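Local coordinates for HpuA (Kingella denitrificans ATCC 33394, PDB 5EC6), which binds haemoglobin as an outer-membrane lipoprotein receptor of the Neisseriaceae, probably serving the uptake of haem iron, at residues 105-110 with 138-143; 113-118 with 144-149; 159-164 with 268-273; 163-166 with 170-173. All coordinates share one frame; numbering follows the deposited sequence.

Contact 1 (105-110 with 138-143); sequences HPMQPL and FGAWMS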
loop_
_atom_site.group_PDB
_atom_site.type_symbol
_atom_site.label_atom_id
_atom_site.label_comp_id
_atom_site.label_asym_id
_atom_site.label_seq_id
_atom_site.Cartn_x
_atom_site.Cartn_y
_atom_site.Cartn_z
ATOM N N HIS A 105 0.531 15.091 7.296
ATOM C CA HIS A 105 1.910 14.662 7.509
ATOM C C HIS A 105 2.845 15.433 6.597
ATOM O O HIS A 105 2.534 15.700 5.441
ATOM C CB HIS A 105 2.119 13.163 7.258
ATOM C CG HIS A 105 1.008 12.307 7.753
ATOM N ND1 HIS A 105 1.152 11.471 8.826
ATOM C CD2 HIS A 105 -0.249 12.109 7.285
ATOM C CE1 HIS A 105 0.020 10.832 9.042
ATOM N NE2 HIS A 105 -0.852 11.216 8.127
ATOM N N PRO A 106 4.009 15.842 7.118
ATOM C CA PRO A 106 4.996 16.444 6.234
ATOM C C PRO A 106 5.654 15.407 5.297
ATOM O O PRO A 106 5.890 14.284 5.711
ATOM C CB PRO A 106 6.044 16.987 7.240
ATOM C CG PRO A 106 5.997 16.042 8.383
ATOM C CD PRO A 106 4.523 15.654 8.493
ATOM N N MET A 107 5.937 15.785 4.063
ATOM C CA MET A 107 6.677 14.947 3.141
ATOM C C MET A 107 8.154 15.283 3.242
ATOM O O MET A 107 8.516 16.439 3.539
ATOM C CB MET A 107 6.191 15.193 1.728
ATOM C CG MET A 107 4.687 14.945 1.567
ATOM S SD MET A 107 4.063 15.196 -0.116
ATOM C CE MET A 107 4.755 13.835 -1.014
ATOM N N GLN A 108 9.003 14.313 3.013
ATOM C CA GLN A 108 10.443 14.566 3.100
ATOM C C GLN A 108 10.932 15.246 1.863
ATOM O O GLN A 108 10.708 14.783 0.742
ATOM C CB GLN A 108 11.215 13.285 3.335
ATOM C CG GLN A 108 12.727 13.555 3.565
ATOM C CD GLN A 108 13.543 12.349 3.950
ATOM O OE1 GLN A 108 13.149 11.200 3.781
ATOM N NE2 GLN A 108 14.754 12.603 4.475
ATOM N N PRO A 109 11.682 16.387 2.015
ATOM C CA PRO A 109 12.290 16.945 0.812
ATOM C C PRO A 109 13.399 16.106 0.219
ATOM O O PRO A 109 14.108 15.429 0.940
ATOM C CB PRO A 109 12.872 18.289 1.310
ATOM C CG PRO A 109 13.152 18.035 2.711
ATOM C CD PRO A 109 12.084 17.096 3.231
ATOM N N LEU A 110 13.533 16.158 -1.098
ATOM C CA LEU A 110 14.487 15.355 -1.854
ATOM C C LEU A 110 15.589 16.221 -2.470
ATOM O O LEU A 110 15.380 17.391 -2.758
ATOM C CB LEU A 110 13.806 14.617 -3.009
ATOM C CG LEU A 110 12.568 13.789 -2.585
ATOM C CD1 LEU A 110 11.938 13.164 -3.812
ATOM C CD2 LEU A 110 12.960 12.736 -1.544
ATOM N N PHE A 138 2.804 2.010 -0.144
ATOM C CA PHE A 138 2.072 3.035 -0.903
ATOM C C PHE A 138 2.495 4.393 -0.419
ATOM O O PHE A 138 3.008 4.530 0.698
ATOM C CB PHE A 138 0.534 2.816 -0.870
ATOM C CG PHE A 138 -0.127 3.130 0.441
ATOM C CD1 PHE A 138 -0.056 2.246 1.529
ATOM C CD2 PHE A 138 -0.842 4.298 0.608
ATOM C CE1 PHE A 138 -0.693 2.516 2.717
ATOM C CE2 PHE A 138 -1.429 4.602 1.826
ATOM C CZ PHE A 138 -1.367 3.716 2.871
ATOM N N GLY A 139 2.277 5.388 -1.268
ATOM C CA GLY A 139 2.758 6.717 -0.974
ATOM C C GLY A 139 2.623 7.620 -2.151
ATOM O O GLY A 139 1.730 7.462 -3.006
ATOM N N ALA A 140 3.469 8.666 -2.160
ATOM C CA ALA A 140 3.423 9.685 -3.222
ATOM C C ALA A 140 4.777 10.299 -3.378
ATOM O O ALA A 140 5.515 10.464 -2.381
ATOM C CB ALA A 140 2.430 10.776 -2.891
ATOM N N TRP A 141 5.065 10.693 -4.620
ATOM C CA TRP A 141 6.212 11.521 -4.935
ATOM C C TRP A 141 5.684 12.826 -5.540
ATOM O O TRP A 141 4.734 12.825 -6.337
ATOM C CB TRP A 141 7.113 10.797 -5.893
ATOM C CG TRP A 141 8.287 11.580 -6.469
ATOM C CD1 TRP A 141 9.554 11.634 -5.988
ATOM C CD2 TRP A 141 8.292 12.330 -7.709
ATOM N NE1 TRP A 141 10.364 12.397 -6.823
ATOM C CE2 TRP A 141 9.605 12.817 -7.900
ATOM C CE3 TRP A 141 7.312 12.645 -8.645
ATOM C CZ2 TRP A 141 9.953 13.592 -9.002
ATOM C CZ3 TRP A 141 7.681 13.387 -9.783
ATOM C CH2 TRP A 141 8.986 13.848 -9.933
ATOM N N MET A 142 6.310 13.920 -5.141
ATOM C CA MET A 142 5.995 15.240 -5.716
ATOM C C MET A 142 7.216 15.749 -6.458
ATOM O O MET A 142 8.309 15.706 -5.901
ATOM C CB MET A 142 5.582 16.205 -4.629
ATOM C CG MET A 142 5.341 17.612 -5.161
ATOM S SD MET A 142 5.080 18.795 -3.815
ATOM C CE MET A 142 3.371 18.400 -3.707
ATOM N N SER A 143 7.018 16.250 -7.678
ATOM C CA SER A 143 8.122 16.855 -8.449
ATOM C C SER A 143 8.479 18.259 -7.912
ATOM O O SER A 143 7.705 18.874 -7.150
ATOM C CB SER A 143 7.809 16.941 -9.941
ATOM O OG SER A 143 6.945 18.013 -10.211
#
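A140 is the first residue of 138-143 to meet the other segment, and it does so through M107. The methyl CE of M107 ends 3.7 Å from the carbonyl O of A140 and 4.3 Å from its CB. That reach depends on the torsions: CG lies beside the backbone N, the chain runs on straight, and it then bends at SD (chi3 70°), laying CE against the neighbouring backbone. A side chain as small as alanine leaves room for the thioether.

W141 starts in the other direction, its CB directed off 105-110, yet its indole comes back towards L110. CD1 of L110 lies 3.5 Å from NE1 of W141 and 3.6 Å from CD1 of W141, the isobutyl group meeting the pyrrole part of the ring at a slant.

Strand 115-118 pairs with both 104-109 and 136-142 among the antiparallel strands of this beta-barrel protein, so the contact joins second neighbours across the strand between them. CA of M107 and CA of W141 are 8.8 Å apart, and the methionine and leucine of 105-110, with the indole, span most of that gap.

M142 presents its CB to the same methyl, CE of M107, at 4.4 Å, on the face where V184 of strand 174-185 also packs. S143 ends the segment with its backbone N over one face of the W141 indole, near the rim, while its hydroxyl binds S145 and T147.

Contact 2 (113-118 with 144-149); sequences GGKMIA and PSKTVS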
loop_
_atom_site.group_PDB
_atom_site.type_symbol
_atom_site.label_atom_id
_atom_site.label_comp_id
_atom_site.label_asym_id
_atom_site.label_seq_id
_atom_site.Cartn_x
_atom_site.Cartn_y
_atom_site.Cartn_z
ATOM N N GLY A 113 14.553 18.565 -5.302
ATOM C CA GLY A 113 13.542 19.532 -4.955
ATOM C C GLY A 113 12.139 18.995 -4.928
ATOM O O GLY A 113 11.164 19.717 -4.652
ATOM N N GLY A 114 12.017 17.703 -5.252
ATOM C CA GLY A 114 10.754 17.031 -5.045
ATOM C C GLY A 114 10.538 16.700 -3.582
ATOM O O GLY A 114 11.282 17.117 -2.694
ATOM N N LYS A 115 9.471 15.935 -3.314
ATOM C CA LYS A 115 9.223 15.441 -1.961
ATOM C C LYS A 115 8.707 13.992 -2.075
ATOM O O LYS A 115 8.179 13.608 -3.104
ATOM C CB LYS A 115 8.180 16.258 -1.195
ATOM C CG LYS A 115 8.440 17.766 -1.176
ATOM C CD LYS A 115 7.357 18.489 -0.400
ATOM C CE LYS A 115 7.505 20.008 -0.445
ATOM N NZ LYS A 115 8.864 20.419 -0.031
ATOM N N MET A 116 8.816 13.274 -0.967
ATOM C CA MET A 116 8.341 11.871 -0.913
ATOM C C MET A 116 7.730 11.516 0.404
ATOM O O MET A 116 8.144 11.935 1.476
ATOM C CB MET A 116 9.506 10.944 -1.225
ATOM C CG MET A 116 9.176 9.458 -1.213
ATOM S SD MET A 116 10.675 8.548 -1.560
ATOM C CE MET A 116 10.122 6.852 -1.339
ATOM N N ILE A 117 6.704 10.660 0.356
ATOM C CA ILE A 117 6.242 10.009 1.570
ATOM C C ILE A 117 5.743 8.587 1.230
ATOM O O ILE A 117 5.333 8.307 0.076
ATOM C CB ILE A 117 5.102 10.814 2.184
ATOM C CG1 ILE A 117 4.897 10.406 3.673
ATOM C CG2 ILE A 117 3.854 10.702 1.355
ATOM C CD1 ILE A 117 4.217 11.394 4.542
ATOM N N ALA A 118 5.836 7.705 2.229
ATOM C CA ALA A 118 5.359 6.327 2.137
ATOM C C ALA A 118 4.765 5.911 3.473
ATOM O O ALA A 118 4.856 6.626 4.485
ATOM C CB ALA A 118 6.471 5.414 1.724
ATOM N N PRO A 144 9.698 18.723 -8.266
ATOM C CA PRO A 144 10.003 20.135 -8.004
ATOM C C PRO A 144 8.972 21.084 -8.617
ATOM O O PRO A 144 8.731 22.172 -8.058
ATOM C CB PRO A 144 11.403 20.307 -8.600
ATOM C CG PRO A 144 11.715 19.095 -9.349
ATOM C CD PRO A 144 10.847 18.000 -8.825
ATOM N N SER A 145 8.338 20.675 -9.701
ATOM C CA SER A 145 7.211 21.463 -10.258
ATOM C C SER A 145 5.849 21.332 -9.566
ATOM O O SER A 145 4.876 21.948 -9.995
ATOM C CB SER A 145 7.128 21.267 -11.763
ATOM O OG SER A 145 6.754 19.935 -12.084
ATOM N N LYS A 146 5.775 20.522 -8.510
ATOM C CA LYS A 146 4.612 20.332 -7.671
ATOM C C LYS A 146 3.535 19.481 -8.293
ATOM O O LYS A 146 2.437 19.426 -7.761
ATOM C CB LYS A 146 3.976 21.647 -7.201
ATOM C CG LYS A 146 4.932 22.634 -6.589
ATOM C CD LYS A 146 5.565 22.078 -5.360
ATOM C CE LYS A 146 6.474 23.073 -4.676
ATOM N NZ LYS A 146 7.022 22.372 -3.473
ATOM N N THR A 147 3.832 18.789 -9.372
ATOM C CA THR A 147 2.955 17.713 -9.820
ATOM C C THR A 147 3.275 16.449 -9.013
ATOM O O THR A 147 4.382 16.303 -8.506
ATOM C CB THR A 147 3.137 17.467 -11.303
ATOM O OG1 THR A 147 4.488 17.117 -11.591
ATOM C CG2 THR A 147 2.789 18.730 -12.081
ATOM N N VAL A 148 2.297 15.556 -8.897
ATOM C CA VAL A 148 2.368 14.440 -7.925
ATOM C C VAL A 148 2.099 13.143 -8.671
ATOM O O VAL A 148 1.215 13.078 -9.533
ATOM C CB VAL A 148 1.329 14.674 -6.788
ATOM C CG1 VAL A 148 1.217 13.493 -5.815
ATOM C CG2 VAL A 148 1.706 15.891 -5.983
ATOM N N SER A 149 2.836 12.080 -8.310
ATOM C CA SER A 149 2.487 10.710 -8.699
ATOM C C SER A 149 2.290 9.859 -7.456
ATOM O O SER A 149 3.244 9.649 -6.684
ATOM C CB SER A 149 3.535 10.108 -9.603
ATOM O OG SER A 149 3.117 8.846 -10.036
HETATM O O HOH W 1 8.329 19.836 -4.625
HETATM O O HOH W 2 8.579 23.016 -1.429
#
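K115 and K146 slant across one another at the end of an antiparallel beta-sheet, where the turn joining strands 136-142 and 148-154 folds beside the start of strand 115-118. Both lysines leave their backbones with CG next to the N, but they bend at different places. K146 turns early, at chi2 (-62°), and then runs straight towards K115. K115 stays extended up to its last torsion, chi4, which turns its ammonium group aside. The tip of one chain therefore meets the flank of the other, with NZ of K146 3.9 Å from CE of K115.

The two ammonium nitrogens, NZ of K115 and NZ of K146, are 4.4 Å apart. A water accepts from both, at 3.0 Å from K115 NZ and 2.6 Å from K146 NZ, and a long, weak ion pair between K146 and D187 may slightly offset the concentration of positive charge. Lysine suits this exposed edge because its flexible chain can carry the charge out to water. A second water links the turn to the backbone, donating to G113 O at 2.8 Å while accepting from K146 NZ.

The proline ring of P144 lies against two glycines, of which G113 has a positive phi (90°), a conformation that suits glycine. Its CD is 3.8 Å from G114 N, and its CA-H points to G113 O, with CA of P144 3.6 Å from that oxygen and an angle of 145° at the hydrogen.

Contact 3 (159-164 with 268-273); sequences TDTLQG and EERFYS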
loop_
_atom_site.group_PDB
_atom_site.type_symbol
_atom_site.label_atom_id
_atom_site.label_comp_id
_atom_site.label_asym_id
_atom_site.label_seq_id
_atom_site.Cartn_x
_atom_site.Cartn_y
_atom_site.Cartn_z
ATOM N N THR A 159 -2.001 -15.848 -8.381
ATOM C CA THR A 159 -3.386 -16.253 -8.636
ATOM C C THR A 159 -3.627 -17.705 -8.251
ATOM O O THR A 159 -4.696 -18.052 -7.824
ATOM C CB THR A 159 -3.804 -16.011 -10.097
ATOM O OG1 THR A 159 -2.926 -16.740 -10.965
ATOM C CG2 THR A 159 -3.744 -14.524 -10.452
ATOM N N ASP A 160 -2.575 -18.541 -8.298
ATOM C CA ASP A 160 -2.774 -19.944 -7.940
ATOM C C ASP A 160 -2.951 -20.265 -6.454
ATOM O O ASP A 160 -3.339 -21.376 -6.088
ATOM C CB ASP A 160 -1.709 -20.834 -8.632
ATOM C CG ASP A 160 -0.319 -20.556 -8.214
ATOM O OD1 ASP A 160 -0.075 -19.765 -7.266
ATOM O OD2 ASP A 160 0.569 -21.152 -8.909
ATOM N N THR A 161 -2.770 -19.261 -5.572
ATOM C CA THR A 161 -3.013 -19.447 -4.204
ATOM C C THR A 161 -3.957 -18.409 -3.609
ATOM O O THR A 161 -3.989 -18.262 -2.402
ATOM C CB THR A 161 -1.689 -19.445 -3.440
ATOM O OG1 THR A 161 -0.982 -18.242 -3.727
ATOM C CG2 THR A 161 -0.816 -20.647 -3.905
ATOM N N LEU A 162 -4.756 -17.803 -4.466
ATOM C CA LEU A 162 -5.882 -16.924 -3.986
ATOM C C LEU A 162 -6.889 -17.753 -3.218
ATOM O O LEU A 162 -6.926 -19.012 -3.345
ATOM C CB LEU A 162 -6.539 -16.224 -5.157
ATOM C CG LEU A 162 -5.774 -15.054 -5.851
ATOM C CD1 LEU A 162 -6.430 -14.667 -7.142
ATOM C CD2 LEU A 162 -5.569 -13.873 -4.885
ATOM N N GLN A 163 -7.652 -17.108 -2.349
ATOM C CA GLN A 163 -8.575 -17.836 -1.498
ATOM C C GLN A 163 -9.545 -18.701 -2.282
ATOM O O GLN A 163 -10.109 -18.268 -3.282
ATOM C CB GLN A 163 -9.353 -16.918 -0.543
ATOM C CG GLN A 163 -10.212 -15.857 -1.212
ATOM C CD GLN A 163 -10.925 -15.083 -0.148
ATOM O OE1 GLN A 163 -10.303 -14.295 0.552
ATOM N NE2 GLN A 163 -12.210 -15.384 0.080
ATOM N N GLY A 164 -9.708 -19.935 -1.782
ATOM C CA GLY A 164 -10.672 -20.873 -2.404
ATOM C C GLY A 164 -10.032 -21.737 -3.489
ATOM O O GLY A 164 -10.616 -22.749 -3.883
ATOM N N GLU A 268 1.043 -16.324 -0.519
ATOM C CA GLU A 268 0.464 -17.177 0.505
ATOM C C GLU A 268 1.384 -17.521 1.682
ATOM O O GLU A 268 2.598 -17.405 1.545
ATOM C CB GLU A 268 -0.054 -18.453 -0.144
ATOM C CG GLU A 268 1.017 -19.477 -0.425
ATOM C CD GLU A 268 1.849 -19.170 -1.658
ATOM O OE1 GLU A 268 1.653 -18.231 -2.462
ATOM O OE2 GLU A 268 2.761 -19.977 -1.859
ATOM N N GLU A 269 0.799 -17.955 2.793
ATOM C CA GLU A 269 1.555 -18.389 3.954
ATOM C C GLU A 269 1.328 -19.872 4.092
ATOM O O GLU A 269 0.200 -20.351 3.942
ATOM C CB GLU A 269 1.101 -17.666 5.217
ATOM C CG GLU A 269 1.399 -16.171 5.168
ATOM C CD GLU A 269 0.751 -15.452 6.322
ATOM O OE1 GLU A 269 1.272 -15.588 7.437
ATOM O OE2 GLU A 269 -0.296 -14.785 6.139
ATOM N N ARG A 270 2.410 -20.597 4.373
ATOM C CA ARG A 270 2.344 -22.075 4.511
ATOM C C ARG A 270 2.836 -22.548 5.853
ATOM O O ARG A 270 3.679 -21.935 6.506
ATOM C CB ARG A 270 3.126 -22.761 3.394
ATOM C CG ARG A 270 2.430 -22.603 2.061
ATOM C CD ARG A 270 3.289 -23.032 0.920
ATOM N NE ARG A 270 2.641 -22.847 -0.364
ATOM C CZ ARG A 270 1.603 -23.533 -0.839
ATOM N NH1 ARG A 270 0.998 -24.511 -0.166
ATOM N NH2 ARG A 270 1.113 -23.185 -2.036
ATOM N N PHE A 271 2.275 -23.658 6.298
ATOM C CA PHE A 271 2.850 -24.363 7.392
ATOM C C PHE A 271 4.172 -24.987 6.970
ATOM O O PHE A 271 4.539 -25.106 5.774
ATOM C CB PHE A 271 1.880 -25.468 7.845
ATOM C CG PHE A 271 0.553 -24.934 8.392
ATOM C CD1 PHE A 271 0.522 -24.234 9.582
ATOM C CD2 PHE A 271 -0.609 -25.108 7.677
ATOM C CE1 PHE A 271 -0.671 -23.737 10.098
ATOM C CE2 PHE A 271 -1.821 -24.650 8.190
ATOM C CZ PHE A 271 -1.844 -23.955 9.386
ATOM N N TYR A 272 4.902 -25.427 7.988
ATOM C CA TYR A 272 6.225 -25.988 7.741
ATOM C C TYR A 272 6.247 -27.119 6.679
ATOM O O TYR A 272 7.145 -27.144 5.818
ATOM C CB TYR A 272 6.803 -26.522 9.078
ATOM C CG TYR A 272 8.099 -27.287 8.894
ATOM C CD1 TYR A 272 9.275 -26.672 8.494
ATOM C CD2 TYR A 272 8.120 -28.663 9.107
ATOM C CE1 TYR A 272 10.439 -27.377 8.313
ATOM C CE2 TYR A 272 9.276 -29.387 8.920
ATOM C CZ TYR A 272 10.435 -28.766 8.564
ATOM O OH TYR A 272 11.572 -29.511 8.373
ATOM N N SER A 273 5.278 -28.010 6.781
ATOM C CA SER A 273 5.146 -29.179 5.889
ATOM C C SER A 273 4.878 -28.812 4.436
ATOM O O SER A 273 5.066 -29.646 3.543
ATOM C CB SER A 273 4.011 -30.095 6.391
ATOM O OG SER A 273 2.761 -29.495 6.123
#
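E268 reaches T161 along almost the whole length of its side chain, which crosses that of the threonine at about a right angle. The glutamate CB is 3.8 Å from CB of T161. From there a chi1 of 80° tucks CG in over the glutamate's own main chain, and a further bend at chi2 folds the chain over the threonine instead of sending it outward. CG remains within van der Waals range of T161 CB, and CD lies 3.8 Å from the methyl CG2 of T161.

At the tip the two oxygens part company. OE1 accepts a hydrogen bond from T161 OG1 at 2.9 Å, the hydroxyl approaching from well above the carboxylate plane (52° out of it). OE2 forms a salt bridge with R270, whose NE reaches it at 3.2 Å on its anti side, a little out of the carboxylate plane (17°). R270 is in turn bound through NH1 to the carbonyl O of G274, and its NH2 passes 3.7 Å from CG2 of T161.

Threonine fits here because one small residue offers both a hydroxyl for the acid and a methyl for the chains around it. The backbone of T161 also bonds to S280, just beyond strand 276-278. The loop before helix 165-168 thus meets the base of a small two-stranded antiparallel beta-hairpin, 269-270 with 276-278, where the chain enters and leaves it; the hairpin projects from the body of the protein.

Contact 4 (163-166 with 170-173); sequences QGVD and RPTG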
loop_
_atom_site.group_PDB
_atom_site.type_symbol
_atom_site.label_atom_id
_atom_site.label_comp_id
_atom_site.label_asym_id
_atom_site.label_seq_id
_atom_site.Cartn_x
_atom_site.Cartn_y
_atom_site.Cartn_z
ATOM N N GLN A 163 -7.652 -17.108 -2.349
ATOM C CA GLN A 163 -8.575 -17.836 -1.498
ATOM C C GLN A 163 -9.545 -18.701 -2.282
ATOM O O GLN A 163 -10.109 -18.268 -3.282
ATOM C CB GLN A 163 -9.353 -16.918 -0.543
ATOM C CG GLN A 163 -10.212 -15.857 -1.212
ATOM C CD GLN A 163 -10.925 -15.083 -0.148
ATOM O OE1 GLN A 163 -10.303 -14.295 0.552
ATOM N NE2 GLN A 163 -12.210 -15.384 0.080
ATOM N N GLY A 164 -9.708 -19.935 -1.782
ATOM C CA GLY A 164 -10.672 -20.873 -2.404
ATOM C C GLY A 164 -10.032 -21.737 -3.489
ATOM O O GLY A 164 -10.616 -22.749 -3.883
ATOM N N VAL A 165 -8.871 -21.361 -4.016
ATOM C CA VAL A 165 -8.323 -22.100 -5.166
ATOM C C VAL A 165 -7.971 -23.520 -4.693
ATOM O O VAL A 165 -8.172 -24.514 -5.431
ATOM C CB VAL A 165 -7.116 -21.404 -5.799
ATOM C CG1 VAL A 165 -6.459 -22.274 -6.869
ATOM C CG2 VAL A 165 -7.526 -20.040 -6.385
ATOM N N ASP A 166 -7.495 -23.649 -3.467
ATOM C CA ASP A 166 -7.182 -25.000 -2.969
ATOM C C ASP A 166 -8.351 -25.937 -2.736
ATOM O O ASP A 166 -8.139 -27.174 -2.620
ATOM C CB ASP A 166 -6.307 -24.892 -1.706
ATOM C CG ASP A 166 -7.044 -24.249 -0.529
ATOM O OD1 ASP A 166 -7.833 -23.300 -0.690
ATOM O OD2 ASP A 166 -6.852 -24.731 0.588
ATOM N N ARG A 170 -10.582 -22.302 -8.236
ATOM C CA ARG A 170 -10.724 -20.894 -8.597
ATOM C C ARG A 170 -10.941 -20.132 -7.311
ATOM O O ARG A 170 -11.310 -20.727 -6.305
ATOM C CB ARG A 170 -11.948 -20.688 -9.484
ATOM C CG ARG A 170 -13.279 -20.928 -8.782
ATOM C CD ARG A 170 -14.493 -20.773 -9.699
ATOM N NE ARG A 170 -15.708 -20.853 -8.890
ATOM C CZ ARG A 170 -16.217 -21.974 -8.406
ATOM N NH1 ARG A 170 -15.683 -23.150 -8.713
ATOM N NH2 ARG A 170 -17.294 -21.942 -7.644
ATOM N N PRO A 171 -10.811 -18.786 -7.381
ATOM C CA PRO A 171 -11.074 -18.021 -6.172
ATOM C C PRO A 171 -12.554 -18.038 -5.820
ATOM O O PRO A 171 -13.429 -17.928 -6.721
ATOM C CB PRO A 171 -10.597 -16.615 -6.530
ATOM C CG PRO A 171 -9.633 -16.805 -7.658
ATOM C CD PRO A 171 -10.172 -17.981 -8.424
ATOM N N THR A 172 -12.818 -18.135 -4.532
ATOM C CA THR A 172 -14.195 -18.140 -3.989
ATOM C C THR A 172 -14.317 -17.338 -2.699
ATOM O O THR A 172 -13.332 -17.091 -1.999
ATOM C CB THR A 172 -14.697 -19.581 -3.706
ATOM O OG1 THR A 172 -13.927 -20.182 -2.639
ATOM C CG2 THR A 172 -14.586 -20.453 -4.971
ATOM N N GLY A 173 -15.530 -16.964 -2.348
ATOM C CA GLY A 173 -15.801 -16.373 -1.060
ATOM C C GLY A 173 -15.528 -14.875 -1.030
ATOM O O GLY A 173 -15.623 -14.217 -2.015
#
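Two hydrogen bonds tie Q163 to T172, one from the backbone and one from the side chain. T172 N donates to Q163 O at 3.0 Å. In return Q163 NE2 donates to T172 O at 2.9 Å; this bond is nearly straight (166°) and lies close to the plane of both groups. The first torsion of Q163 (chi1 60°) swings CG above its backbone, and the straight remainder carries the amide across to 172-173. NE2 also binds K174 O, which makes a buried glutamine a good choice: its carboxamide NH2 has two N-H groups, enough to serve both T172 O and K174 O.

A weaker CH...O contact adds to these. The CA-H of P171 points to Q163 O, with CA of P171 3.1 Å from that oxygen.

Apolar contact is slight: CG2 of V165 meets CD of the P171 ring at 3.9 Å.

Close backbone packing calls for glycine at G164: CA of G164 is 3.3 Å from OG1 of T172, and phi of G164 is positive (91°). That hydroxyl is bonded to A309 O.

G164 is the N-cap residue of the short helix 165-168, and the contact closes the chain around this helix just before strand 174-185 begins, with F216 packed alongside.

In the fold
Contacts 1 and 2 are interleaved along the chain and lie side by side, centres about 5 Å apart, in the antiparallel strands 104-109, 115-118, 136-142 and 148-154. Contact 1 is buried, whereas contact 2 lies at the surface where the strands end. Contacts 3 and 4 follow later, about 10 Å apart centre to centre, and share Q163 and G164 in the loop leading into helix 165-168; from there one contact closes locally and the other reaches about a hundred residues ahead to the projecting hairpin. The two pairs are on opposite sides of the chain's centre, with 35 to 40 Å between their centres. One pair thus joins sheet strands, while the other ties a loop to the hairpin on the far side.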